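Local coordinates for pantothenate kinase (Coxiella burnetii, PDB 3TQC), which catalyses the ATP-dependent phosphorylation of pantothenate to 4'-phosphopantothenate, the first of the five steps from pantothenate to coenzyme A, at residues B[41-46]-B[112-117]; B[69-74]-B[120-125]; B[90-95]-B[198-203]. All coordinates share one frame; numbering follows the deposited sequence.

Contact 1: B[41-46]-B[112-117]; sequences DKLQGQ and LKALLS
Lys42 and Ala114 bring the two backbones within 5.5 Å between their CA atoms, where residues on helix 37-42 lie against the C-terminal part of helix 105-116. Both residues direct CB toward the partner segment, and the meeting is methylene on methyl, with Lys42 CB 3.7 Å from Ala114 CB. The short Ala114 side chain is consistent with this close approach. From there the lysine runs on as an extended chain beyond CG, its CD coming near Ala114 O and, more closely, Ser117 OG, until NZ donates a hydrogen bond of 2.7 Å to Ser117 OG. The hydroxyl is itself oriented: OG stands between the backbone N and the carbonyl carbon (chi1 86°) and donates to Ala114 O, 2.9 Å away, so that it relays between the ammonium group and the carbonyl of Ala114. Helix 105-116 is the one that follows the Walker A (P-loop) segment in this P-loop kinase fold, and the contact lies on its far turns, away from the phosphate-binding loop. Leu43 completes the apolar side. Its CD2 rests on Ala114 CB at 3.8 Å, while CD1 reaches Leu115 CD2 at 4.1 Å, the two leucines crossing at about a right angle. Leu43 also touches Val111 one turn earlier, and Leu115 leans on Tyr59 and Ser63 of helix 52-84.

Contact 2: B[69-74]-B[120-125]; sequences YVTARQ and PDHPNV
Gln74 NE2 donates to the backbone carbonyl oxygen of Asp121, a bond of 2.9 Å with an N-H...O angle of 156°. The acceptor lies close to the plane of the amide, whereas the donor stands above the plane of the carbonyl, 38° out of it. An extended side chain beyond CG carries the amide across from helix 52-84 to the loop. Gln74 OE1 makes no bond across this contact: it lies 3.3 Å from the same carbonyl oxygen, Asp121 O, another acceptor, and 3.5 Å from Asp121 CB, and the amide and carboxylate planes are turned 55° apart. One turn back on the helix, Thr71 offers its methyl to the same loop. CG2, anti to the carbonyl carbon, sits 3.7 Å from Asp121 OD2 and 3.8 Å from His122 CD2, meeting the imidazole at its edge, near the ring plane. Val70 CG1 approaches that same carbon obliquely, also at 3.7 Å, so two methyl groups of consecutive helix residues converge on His122 CD2. The ring's polar atoms point to other partners: NE2 is hydrogen-bonded to Ser67 OG, a turn earlier on helix 52-84, and ND1 makes a weak bond to Leu116 O. The Ser67 bond, with the weaker one to Leu116 O, would limit rotation of the buried ring and link the loop to helices 52-84 and 105-116. In this alpha/beta P-loop kinase fold, helix 52-84 thus packs on the loop joining helix 105-116 to strand 125-129, an outermost strand of the main sheet within the chain.

Contact 3: B[90-95]-B[198-203]; sequences KVPYII and DIVILE
Lys90 and Asp198 meet at the entry to a pair of parallel strands. From CB the lysine chain runs extended through CG and CD to CE, which lies 3.5 Å from Asp198 OD1; the bend at chi4 (83°) then turns NZ to that oxygen in a salt bridge of 2.7 Å, on its anti lone pair. NZ also donates to a water that in turn donates to Asp198 O. That carbonyl accepts a second hydrogen, from Tyr93 N, and so opens the strand ladder. Val200 N to Tyr93 O, Ile95 N to Val200 O (2.8 Å, nearly along the C=O axis) and Leu202 N to Ile95 O (2.7 Å) follow, the parallel strand directions differing by 23°. On one face Ile94 and Val200 lie side by side, Ile94 CG1 3.9 Å from Val200 CB, with Pro92 and Leu202 beside them; on the other, Ile95 CD1 touches Ile199 CG2 at 4.0 Å. Strands 93-99 and 199-203 are inner strands of the main sheet, flanked by 229-234 and 125-129. Helix 157-168 packs on the Pro92, Ile94 and Leu202 face, while helices 52-84 and 105-116 pack on the face of Tyr93, Ile95, Ile199 and Ile201.

The three contacts illustrate how a P-loop kinase packs its helices on one central sheet. Contact 3 joins two neighbouring inner strands of the sheet; contacts 1 and 2 lie in the helical layer on the face bearing Ile95, Ile199 and Ile201, and touch each other where Ser117 CB is 3.3 Å from Pro123 O. Helix 105-116 joins contacts 1 and 3, Leu116 CD1 lying 3.8 Å from Ile95 CD1. Contacts 2 and 3, centres about 9 Å apart, adjoin where Asn124 O probably accepts a hydrogen bond from Asp198 N (2.8 Å). ADP is not touched directly: the side chain of Leu43 is about 10 Å from it, and that of Ile201 about 8 Å from that of Lys105, which lines the ADP pocket.

Contact 1: B[41-46]-B[112-117]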
ATOM      1  N   ASP B  41      24.386  16.001 -19.465  1.00 41.90           N
ATOM      2  CA  ASP B  41      23.671  15.911 -20.737  1.00 42.73           C
ATOM      3  C   ASP B  41      22.183  15.522 -20.554  1.00 40.95           C
ATOM      4  O   ASP B  41      21.303  16.192 -21.094  1.00 40.84           O
ATOM      5  CB  ASP B  41      24.381  14.922 -21.677  1.00 44.03           C
ATOM      6  CG  ASP B  41      23.551  14.573 -22.900  1.00 44.90           C
ATOM      7  OD1 ASP B  41      22.615  13.742 -22.786  1.00 46.14           O
ATOM      8  OD2 ASP B  41      23.847  15.118 -23.980  1.00 47.62           O
ATOM      9  N   LYS B  42      21.917  14.456 -19.800  1.00 39.41           N
ATOM     10  CA  LYS B  42      20.533  13.990 -19.565  1.00 38.53           C
ATOM     11  C   LYS B  42      19.677  15.000 -18.789  1.00 37.63           C
ATOM     12  O   LYS B  42      18.471  15.056 -18.971  1.00 36.66           O
ATOM     13  CB  LYS B  42      20.516  12.648 -18.825  1.00 36.98           C
ATOM     14  CG  LYS B  42      21.031  11.503 -19.654  1.00 38.94           C
ATOM     15  CD  LYS B  42      20.636  10.148 -19.105  1.00 38.97           C
ATOM     16  CE  LYS B  42      21.316   9.039 -19.895  1.00 41.16           C
ATOM     17  NZ  LYS B  42      21.036   7.722 -19.283  1.00 41.03           N
ATOM     18  N   LEU B  43      20.325  15.788 -17.936  1.00 38.36           N
ATOM     19  CA  LEU B  43      19.661  16.800 -17.118  1.00 37.97           C
ATOM     20  C   LEU B  43      19.437  18.135 -17.829  1.00 39.72           C
ATOM     21  O   LEU B  43      18.800  19.024 -17.253  1.00 40.08           O
ATOM     22  CB  LEU B  43      20.469  17.036 -15.838  1.00 37.51           C
ATOM     23  CG  LEU B  43      20.430  15.863 -14.858  1.00 36.28           C
ATOM     24  CD1 LEU B  43      21.627  15.878 -13.932  1.00 36.76           C
ATOM     25  CD2 LEU B  43      19.123  15.886 -14.069  1.00 33.29           C
ATOM     26  N   GLN B  44      19.943  18.286 -19.056  1.00 41.52           N
ATOM     27  CA  GLN B  44      19.757  19.528 -19.832  1.00 43.57           C
ATOM     28  C   GLN B  44      18.322  20.049 -19.771  1.00 43.32           C
ATOM     29  O   GLN B  44      17.371  19.295 -20.017  1.00 42.38           O
ATOM     30  CB  GLN B  44      20.121  19.325 -21.308  1.00 45.09           C
ATOM     31  CG  GLN B  44      21.572  19.509 -21.623  1.00 46.77           C
ATOM     32  CD  GLN B  44      21.876  19.168 -23.058  1.00 49.35           C
ATOM     33  OE1 GLN B  44      22.257  20.030 -23.850  1.00 52.11           O
ATOM     34  NE2 GLN B  44      21.695  17.903 -23.412  1.00 49.98           N
ATOM     35  N   GLY B  45      18.184  21.340 -19.459  1.00 44.54           N
ATOM     36  CA  GLY B  45      16.878  21.981 -19.305  1.00 44.44           C
ATOM     37  C   GLY B  45      16.386  21.951 -17.869  1.00 43.30           C
ATOM     38  O   GLY B  45      15.583  22.797 -17.458  1.00 44.04           O
ATOM     39  N   GLN B  46      16.886  20.981 -17.109  1.00 41.93           N
ATOM     40  CA  GLN B  46      16.469  20.749 -15.741  1.00 40.29           C
ATOM     41  C   GLN B  46      17.503  21.312 -14.760  1.00 39.86           C
ATOM     42  O   GLN B  46      17.144  21.879 -13.739  1.00 38.48           O
ATOM     43  CB  GLN B  46      16.284  19.243 -15.534  1.00 39.38           C
ATOM     44  CG  GLN B  46      14.949  18.861 -14.975  1.00 39.53           C
ATOM     45  CD  GLN B  46      13.796  19.296 -15.860  1.00 41.82           C
ATOM     46  OE1 GLN B  46      13.830  19.139 -17.081  1.00 43.25           O
ATOM     47  NE2 GLN B  46      12.769  19.861 -15.240  1.00 43.17           N
ATOM     48  N   LEU B 112      14.978  12.725 -11.449  1.00 20.62           N
ATOM     49  CA  LEU B 112      15.167  11.346 -11.019  1.00 20.12           C
ATOM     50  C   LEU B 112      15.252  10.389 -12.195  1.00 20.50           C
ATOM     51  O   LEU B 112      15.978   9.409 -12.112  1.00 21.26           O
ATOM     52  CB  LEU B 112      14.070  10.906 -10.047  1.00 18.95           C
ATOM     53  CG  LEU B 112      14.154  11.513  -8.635  1.00 18.86           C
ATOM     54  CD1 LEU B 112      13.122  10.849  -7.718  1.00 17.76           C
ATOM     55  CD2 LEU B 112      15.545  11.392  -8.045  1.00 18.21           C
ATOM     56  N   LYS B 113      14.524  10.662 -13.278  1.00 20.75           N
ATOM     57  CA  LYS B 113      14.580   9.809 -14.468  1.00 21.04           C
ATOM     58  C   LYS B 113      15.987   9.836 -15.041  1.00 21.94           C
ATOM     59  O   LYS B 113      16.553   8.783 -15.312  1.00 22.85           O
ATOM     60  CB  LYS B 113      13.560  10.224 -15.533  1.00 21.45           C
ATOM     61  CG  LYS B 113      13.776   9.587 -16.938  1.00 22.44           C
ATOM     62  CD  LYS B 113      12.761  10.159 -17.937  1.00 25.96           C
ATOM     63  CE  LYS B 113      12.829   9.525 -19.348  1.00 28.73           C
ATOM     64  NZ  LYS B 113      14.236   9.390 -19.830  1.00 31.98           N
ATOM     65  N   ALA B 114      16.551  11.027 -15.201  1.00 22.01           N
ATOM     66  CA  ALA B 114      17.920  11.158 -15.672  1.00 23.50           C
ATOM     67  C   ALA B 114      18.918  10.489 -14.727  1.00 23.39           C
ATOM     68  O   ALA B 114      19.765   9.742 -15.179  1.00 24.13           O
ATOM     69  CB  ALA B 114      18.288  12.620 -15.885  1.00 24.38           C
ATOM     70  N   LEU B 115      18.798  10.742 -13.427  1.00 22.71           N
ATOM     71  CA  LEU B 115      19.755  10.233 -12.449  1.00 22.96           C
ATOM     72  C   LEU B 115      19.631   8.740 -12.198  1.00 22.39           C
ATOM     73  O   LEU B 115      20.633   8.045 -12.147  1.00 23.41           O
ATOM     74  CB  LEU B 115      19.615  10.970 -11.116  1.00 22.66           C
ATOM     75  CG  LEU B 115      20.053  12.437 -11.125  1.00 23.55           C
ATOM     76  CD1 LEU B 115      19.835  13.062  -9.732  1.00 22.96           C
ATOM     77  CD2 LEU B 115      21.479  12.559 -11.541  1.00 23.52           C
ATOM     78  N   LEU B 116      18.412   8.239 -12.038  1.00 21.15           N
ATOM     79  CA  LEU B 116      18.232   6.814 -11.816  1.00 20.86           C
ATOM     80  C   LEU B 116      18.787   5.982 -12.966  1.00 22.18           C
ATOM     81  O   LEU B 116      19.235   4.865 -12.748  1.00 23.05           O
ATOM     82  CB  LEU B 116      16.772   6.463 -11.572  1.00 19.64           C
ATOM     83  CG  LEU B 116      16.253   6.859 -10.183  1.00 18.39           C
ATOM     84  CD1 LEU B 116      14.767   6.651 -10.087  1.00 14.69           C
ATOM     85  CD2 LEU B 116      16.961   6.046  -9.128  1.00 17.14           C
ATOM     86  N   SER B 117      18.794   6.538 -14.174  1.00 22.90           N
ATOM     87  CA  SER B 117      19.203   5.800 -15.348  1.00 24.16           C
ATOM     88  C   SER B 117      20.727   5.589 -15.409  1.00 26.03           C
ATOM     89  O   SER B 117      21.191   4.753 -16.161  1.00 26.70           O
ATOM     90  CB  SER B 117      18.703   6.502 -16.615  1.00 24.68           C
ATOM     91  OG  SER B 117      19.596   7.499 -17.047  1.00 24.88           O
TER

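Contact 2: B[69-74]-B[120-125]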
ATOM      1  N   TYR B  69      16.739   0.427  -3.342  1.00 18.59           N
ATOM      2  CA  TYR B  69      15.429  -0.225  -3.333  1.00 18.32           C
ATOM      3  C   TYR B  69      15.189  -0.991  -4.612  1.00 18.09           C
ATOM      4  O   TYR B  69      14.712  -2.111  -4.572  1.00 18.89           O
ATOM      5  CB  TYR B  69      14.287   0.782  -3.124  1.00 17.76           C
ATOM      6  CG  TYR B  69      14.119   1.202  -1.692  1.00 18.18           C
ATOM      7  CD1 TYR B  69      13.059   0.737  -0.932  1.00 18.43           C
ATOM      8  CD2 TYR B  69      15.027   2.071  -1.089  1.00 19.11           C
ATOM      9  CE1 TYR B  69      12.906   1.124   0.401  1.00 19.01           C
ATOM     10  CE2 TYR B  69      14.878   2.466   0.236  1.00 18.73           C
ATOM     11  CZ  TYR B  69      13.824   1.975   0.979  1.00 19.52           C
ATOM     12  OH  TYR B  69      13.680   2.357   2.300  1.00 21.38           O
ATOM     13  N   VAL B  70      15.515  -0.395  -5.750  1.00 17.90           N
ATOM     14  CA  VAL B  70      15.281  -1.063  -7.019  1.00 17.67           C
ATOM     15  C   VAL B  70      16.153  -2.309  -7.140  1.00 17.99           C
ATOM     16  O   VAL B  70      15.656  -3.366  -7.514  1.00 16.92           O
ATOM     17  CB  VAL B  70      15.517  -0.142  -8.204  1.00 17.91           C
ATOM     18  CG1 VAL B  70      15.339  -0.883  -9.498  1.00 17.23           C
ATOM     19  CG2 VAL B  70      14.591   1.042  -8.116  1.00 18.16           C
ATOM     20  N   THR B  71      17.443  -2.194  -6.828  1.00 18.73           N
ATOM     21  CA  THR B  71      18.341  -3.338  -7.028  1.00 19.89           C
ATOM     22  C   THR B  71      18.038  -4.436  -5.994  1.00 19.47           C
ATOM     23  O   THR B  71      18.179  -5.605  -6.287  1.00 19.28           O
ATOM     24  CB  THR B  71      19.847  -2.955  -7.022  1.00 21.17           C
ATOM     25  OG1 THR B  71      20.262  -2.684  -5.692  1.00 25.06           O
ATOM     26  CG2 THR B  71      20.133  -1.744  -7.903  1.00 20.55           C
ATOM     27  N   ALA B  72      17.587  -4.050  -4.802  1.00 19.04           N
ATOM     28  CA  ALA B  72      17.107  -5.020  -3.806  1.00 19.98           C
ATOM     29  C   ALA B  72      15.934  -5.843  -4.336  1.00 20.06           C
ATOM     30  O   ALA B  72      15.895  -7.069  -4.156  1.00 19.61           O
ATOM     31  CB  ALA B  72      16.708  -4.324  -2.492  1.00 18.92           C
ATOM     32  N   ARG B  73      14.995  -5.163  -4.989  1.00 20.12           N
ATOM     33  CA  ARG B  73      13.808  -5.820  -5.548  1.00 21.00           C
ATOM     34  C   ARG B  73      14.238  -6.739  -6.690  1.00 21.62           C
ATOM     35  O   ARG B  73      13.728  -7.846  -6.841  1.00 22.29           O
ATOM     36  CB  ARG B  73      12.806  -4.765  -6.033  1.00 20.75           C
ATOM     37  CG  ARG B  73      11.382  -5.224  -6.387  1.00 22.20           C
ATOM     38  CD  ARG B  73      10.764  -6.252  -5.468  1.00 24.75           C
ATOM     39  NE  ARG B  73      10.699  -5.897  -4.055  1.00 27.01           N
ATOM     40  CZ  ARG B  73       9.601  -5.926  -3.299  1.00 29.55           C
ATOM     41  NH1 ARG B  73       8.422  -6.250  -3.805  1.00 31.15           N
ATOM     42  NH2 ARG B  73       9.675  -5.617  -2.013  1.00 31.28           N
ATOM     43  N   GLN B  74      15.203  -6.285  -7.476  1.00 21.63           N
ATOM     44  CA  GLN B  74      15.762  -7.126  -8.528  1.00 22.72           C
ATOM     45  C   GLN B  74      16.414  -8.372  -7.958  1.00 23.18           C
ATOM     46  O   GLN B  74      16.204  -9.465  -8.459  1.00 24.18           O
ATOM     47  CB  GLN B  74      16.756  -6.346  -9.380  1.00 22.95           C
ATOM     48  CG  GLN B  74      16.104  -5.227 -10.184  1.00 21.98           C
ATOM     49  CD  GLN B  74      17.116  -4.455 -11.018  1.00 23.86           C
ATOM     50  OE1 GLN B  74      18.333  -4.658 -10.888  1.00 22.85           O
ATOM     51  NE2 GLN B  74      16.616  -3.566 -11.889  1.00 22.18           N
ATOM     52  N   PRO B 120      23.844   0.880 -13.884  1.00 31.25           N
ATOM     53  CA  PRO B 120      23.712  -0.156 -14.896  1.00 31.80           C
ATOM     54  C   PRO B 120      22.729  -1.278 -14.554  1.00 30.90           C
ATOM     55  O   PRO B 120      22.379  -2.043 -15.442  1.00 31.44           O
ATOM     56  CB  PRO B 120      25.154  -0.691 -15.046  1.00 33.59           C
ATOM     57  CG  PRO B 120      25.805  -0.396 -13.768  1.00 33.75           C
ATOM     58  CD  PRO B 120      25.206   0.907 -13.306  1.00 32.44           C
ATOM     59  N   ASP B 121      22.289  -1.394 -13.304  1.00 29.79           N
ATOM     60  CA  ASP B 121      21.220  -2.350 -12.980  1.00 29.16           C
ATOM     61  C   ASP B 121      19.853  -1.864 -13.420  1.00 26.90           C
ATOM     62  O   ASP B 121      18.921  -2.651 -13.462  1.00 26.51           O
ATOM     63  CB  ASP B 121      21.164  -2.678 -11.480  1.00 29.31           C
ATOM     64  CG  ASP B 121      22.270  -3.636 -11.046  1.00 32.99           C
ATOM     65  OD1 ASP B 121      22.948  -4.209 -11.926  1.00 37.72           O
ATOM     66  OD2 ASP B 121      22.463  -3.811  -9.823  1.00 37.55           O
ATOM     67  N   HIS B 122      19.718  -0.580 -13.725  1.00 25.45           N
ATOM     68  CA  HIS B 122      18.428  -0.058 -14.123  1.00 23.64           C
ATOM     69  C   HIS B 122      18.512   1.182 -14.995  1.00 23.57           C
ATOM     70  O   HIS B 122      17.991   2.227 -14.654  1.00 22.52           O
ATOM     71  CB  HIS B 122      17.545   0.153 -12.897  1.00 22.33           C
ATOM     72  CG  HIS B 122      18.190   0.916 -11.792  1.00 21.92           C
ATOM     73  ND1 HIS B 122      18.416   2.276 -11.856  1.00 21.19           N
ATOM     74  CD2 HIS B 122      18.618   0.518 -10.572  1.00 21.58           C
ATOM     75  CE1 HIS B 122      18.976   2.675 -10.728  1.00 20.51           C
ATOM     76  NE2 HIS B 122      19.111   1.629  -9.933  1.00 21.06           N
ATOM     77  N   PRO B 123      19.151   1.052 -16.168  1.00 24.64           N
ATOM     78  CA  PRO B 123      19.344   2.199 -17.048  1.00 25.03           C
ATOM     79  C   PRO B 123      18.069   2.648 -17.746  1.00 24.34           C
ATOM     80  O   PRO B 123      18.029   3.766 -18.258  1.00 24.52           O
ATOM     81  CB  PRO B 123      20.329   1.661 -18.087  1.00 26.59           C
ATOM     82  CG  PRO B 123      19.956   0.241 -18.220  1.00 26.24           C
ATOM     83  CD  PRO B 123      19.564  -0.200 -16.829  1.00 25.52           C
ATOM     84  N   ASN B 124      17.052   1.785 -17.788  1.00 23.67           N
ATOM     85  CA  ASN B 124      15.827   2.093 -18.521  1.00 23.89           C
ATOM     86  C   ASN B 124      14.775   2.637 -17.585  1.00 22.23           C
ATOM     87  O   ASN B 124      14.195   1.902 -16.787  1.00 20.93           O
ATOM     88  CB  ASN B 124      15.323   0.869 -19.273  1.00 24.68           C
ATOM     89  CG  ASN B 124      16.265   0.460 -20.378  1.00 27.79           C
ATOM     90  OD1 ASN B 124      16.861   1.314 -21.029  1.00 30.48           O
ATOM     91  ND2 ASN B 124      16.415  -0.847 -20.593  1.00 30.18           N
ATOM     92  N   VAL B 125      14.564   3.946 -17.659  1.00 22.02           N
ATOM     93  CA  VAL B 125      13.687   4.608 -16.714  1.00 21.37           C
ATOM     94  C   VAL B 125      12.655   5.424 -17.448  1.00 21.52           C
ATOM     95  O   VAL B 125      13.006   6.222 -18.306  1.00 22.26           O
ATOM     96  CB  VAL B 125      14.489   5.489 -15.748  1.00 21.21           C
ATOM     97  CG1 VAL B 125      13.590   6.005 -14.608  1.00 20.67           C
ATOM     98  CG2 VAL B 125      15.659   4.684 -15.190  1.00 20.61           C
TER

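Contact 3: B[90-95]-B[198-203]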
ATOM      1  N   LYS B  90      11.431 -10.289 -14.490  1.00 25.87           N
ATOM      2  CA  LYS B  90      10.967  -9.217 -13.623  1.00 24.51           C
ATOM      3  C   LYS B  90      10.015  -8.257 -14.329  1.00 23.45           C
ATOM      4  O   LYS B  90       9.990  -8.138 -15.552  1.00 23.66           O
ATOM      5  CB  LYS B  90      12.145  -8.425 -13.062  1.00 24.47           C
ATOM      6  CG  LYS B  90      12.831  -7.513 -14.080  1.00 25.93           C
ATOM      7  CD  LYS B  90      14.160  -6.984 -13.537  1.00 27.47           C
ATOM      8  CE  LYS B  90      14.836  -6.042 -14.539  1.00 29.16           C
ATOM      9  NZ  LYS B  90      14.293  -4.644 -14.453  1.00 28.14           N
ATOM     10  N   VAL B  91       9.236  -7.573 -13.514  1.00 21.91           N
ATOM     11  CA  VAL B  91       8.426  -6.472 -13.950  1.00 20.90           C
ATOM     12  C   VAL B  91       9.130  -5.213 -13.398  1.00 20.98           C
ATOM     13  O   VAL B  91      10.024  -5.329 -12.549  1.00 20.58           O
ATOM     14  CB  VAL B  91       6.988  -6.588 -13.401  1.00 20.03           C
ATOM     15  CG1 VAL B  91       6.249  -7.698 -14.084  1.00 20.32           C
ATOM     16  CG2 VAL B  91       7.001  -6.802 -11.915  1.00 17.05           C
ATOM     17  N   PRO B  92       8.717  -4.017 -13.855  1.00 20.62           N
ATOM     18  CA  PRO B  92       9.416  -2.802 -13.454  1.00 20.11           C
ATOM     19  C   PRO B  92       9.153  -2.422 -12.004  1.00 19.13           C
ATOM     20  O   PRO B  92       8.104  -2.727 -11.440  1.00 19.27           O
ATOM     21  CB  PRO B  92       8.842  -1.729 -14.396  1.00 20.18           C
ATOM     22  CG  PRO B  92       8.239  -2.492 -15.540  1.00 21.58           C
ATOM     23  CD  PRO B  92       7.675  -3.727 -14.850  1.00 21.14           C
ATOM     24  N   TYR B  93      10.138  -1.784 -11.413  1.00 18.27           N
ATOM     25  CA  TYR B  93       9.989  -1.161 -10.126  1.00 17.50           C
ATOM     26  C   TYR B  93       9.329   0.190 -10.385  1.00 16.67           C
ATOM     27  O   TYR B  93       9.796   0.929 -11.233  1.00 17.59           O
ATOM     28  CB  TYR B  93      11.362  -0.976  -9.494  1.00 16.67           C
ATOM     29  CG  TYR B  93      11.292  -0.630  -8.042  1.00 17.41           C
ATOM     30  CD1 TYR B  93      11.330  -1.614  -7.079  1.00 16.89           C
ATOM     31  CD2 TYR B  93      11.195   0.696  -7.626  1.00 16.03           C
ATOM     32  CE1 TYR B  93      11.260  -1.298  -5.749  1.00 17.21           C
ATOM     33  CE2 TYR B  93      11.112   1.018  -6.309  1.00 16.02           C
ATOM     34  CZ  TYR B  93      11.163   0.020  -5.366  1.00 16.91           C
ATOM     35  OH  TYR B  93      11.086   0.340  -4.034  1.00 16.06           O
ATOM     36  N   ILE B  94       8.240   0.496  -9.691  1.00 15.92           N
ATOM     37  CA  ILE B  94       7.508   1.733  -9.942  1.00 15.65           C
ATOM     38  C   ILE B  94       7.568   2.645  -8.739  1.00 15.12           C
ATOM     39  O   ILE B  94       7.183   2.252  -7.640  1.00 15.29           O
ATOM     40  CB  ILE B  94       6.045   1.483 -10.282  1.00 15.98           C
ATOM     41  CG1 ILE B  94       5.926   0.536 -11.484  1.00 16.23           C
ATOM     42  CG2 ILE B  94       5.359   2.796 -10.584  1.00 15.72           C
ATOM     43  CD1 ILE B  94       4.559   0.589 -12.173  1.00 16.40           C
ATOM     44  N   ILE B  95       8.040   3.865  -8.965  1.00 14.80           N
ATOM     45  CA  ILE B  95       8.186   4.855  -7.922  1.00 14.77           C
ATOM     46  C   ILE B  95       7.127   5.939  -8.135  1.00 15.37           C
ATOM     47  O   ILE B  95       7.059   6.539  -9.202  1.00 16.52           O
ATOM     48  CB  ILE B  95       9.578   5.491  -7.965  1.00 14.83           C
ATOM     49  CG1 ILE B  95      10.660   4.441  -7.694  1.00 15.94           C
ATOM     50  CG2 ILE B  95       9.705   6.628  -6.949  1.00 13.21           C
ATOM     51  CD1 ILE B  95      12.093   4.934  -8.071  1.00 16.12           C
ATOM     52  N   ASP B 198      13.193  -0.670 -16.471  1.00 20.54           N
ATOM     53  CA  ASP B 198      13.568  -1.163 -15.169  1.00 20.17           C
ATOM     54  C   ASP B 198      12.806  -0.406 -14.102  1.00 18.98           C
ATOM     55  O   ASP B 198      12.485  -0.950 -13.054  1.00 18.42           O
ATOM     56  CB  ASP B 198      15.068  -0.983 -14.987  1.00 21.25           C
ATOM     57  CG  ASP B 198      15.850  -1.751 -16.008  1.00 23.47           C
ATOM     58  OD1 ASP B 198      15.768  -3.007 -15.953  1.00 23.91           O
ATOM     59  OD2 ASP B 198      16.506  -1.098 -16.866  1.00 24.31           O
ATOM     60  N   ILE B 199      12.529   0.863 -14.384  1.00 18.76           N
ATOM     61  CA  ILE B 199      11.862   1.741 -13.439  1.00 17.95           C
ATOM     62  C   ILE B 199      10.822   2.574 -14.158  1.00 18.05           C
ATOM     63  O   ILE B 199      11.060   3.071 -15.274  1.00 19.01           O
ATOM     64  CB  ILE B 199      12.864   2.682 -12.750  1.00 18.04           C
ATOM     65  CG1 ILE B 199      13.908   1.866 -11.958  1.00 17.47           C
ATOM     66  CG2 ILE B 199      12.126   3.697 -11.879  1.00 17.00           C
ATOM     67  CD1 ILE B 199      15.079   2.718 -11.397  1.00 17.63           C
ATOM     68  N   VAL B 200       9.651   2.693 -13.534  1.00 17.16           N
ATOM     69  CA  VAL B 200       8.644   3.618 -13.979  1.00 16.74           C
ATOM     70  C   VAL B 200       8.479   4.630 -12.873  1.00 16.96           C
ATOM     71  O   VAL B 200       8.277   4.263 -11.713  1.00 16.83           O
ATOM     72  CB  VAL B 200       7.294   2.915 -14.227  1.00 17.20           C
ATOM     73  CG1 VAL B 200       6.213   3.944 -14.553  1.00 14.12           C
ATOM     74  CG2 VAL B 200       7.442   1.867 -15.343  1.00 16.06           C
ATOM     75  N   ILE B 201       8.598   5.907 -13.203  1.00 17.48           N
ATOM     76  CA  ILE B 201       8.315   6.943 -12.236  1.00 17.19           C
ATOM     77  C   ILE B 201       6.905   7.388 -12.550  1.00 17.79           C
ATOM     78  O   ILE B 201       6.639   7.875 -13.637  1.00 18.69           O
ATOM     79  CB  ILE B 201       9.306   8.117 -12.322  1.00 17.89           C
ATOM     80  CG1 ILE B 201      10.702   7.672 -11.871  1.00 16.87           C
ATOM     81  CG2 ILE B 201       8.830   9.302 -11.467  1.00 16.15           C
ATOM     82  CD1 ILE B 201      11.804   8.640 -12.241  1.00 17.14           C
ATOM     83  N   LEU B 202       6.000   7.204 -11.601  1.00 18.18           N
ATOM     84  CA  LEU B 202       4.594   7.547 -11.794  1.00 19.22           C
ATOM     85  C   LEU B 202       4.292   8.836 -11.046  1.00 19.62           C
ATOM     86  O   LEU B 202       4.269   8.848  -9.821  1.00 19.92           O
ATOM     87  CB  LEU B 202       3.709   6.405 -11.290  1.00 18.79           C
ATOM     88  CG  LEU B 202       2.199   6.595 -11.437  1.00 20.25           C
ATOM     89  CD1 LEU B 202       1.812   6.759 -12.904  1.00 20.26           C
ATOM     90  CD2 LEU B 202       1.454   5.434 -10.788  1.00 19.89           C
ATOM     91  N   GLU B 203       4.094   9.928 -11.770  1.00 21.38           N
ATOM     92  CA  GLU B 203       3.787  11.202 -11.122  1.00 22.58           C
ATOM     93  C   GLU B 203       2.350  11.605 -11.380  1.00 23.06           C
ATOM     94  O   GLU B 203       1.815  11.394 -12.466  1.00 23.15           O
ATOM     95  CB  GLU B 203       4.725  12.324 -11.575  1.00 23.52           C
ATOM     96  CG  GLU B 203       4.852  12.440 -13.063  1.00 28.25           C
ATOM     97  CD  GLU B 203       4.894  13.869 -13.569  1.00 33.22           C
ATOM     98  OE1 GLU B 203       3.958  14.643 -13.271  1.00 37.09           O
ATOM     99  OE2 GLU B 203       5.837  14.192 -14.323  1.00 37.64           O
TER
HETATM  100  O   HOH W   1      13.879  -3.273 -12.071  1.00 15.52           O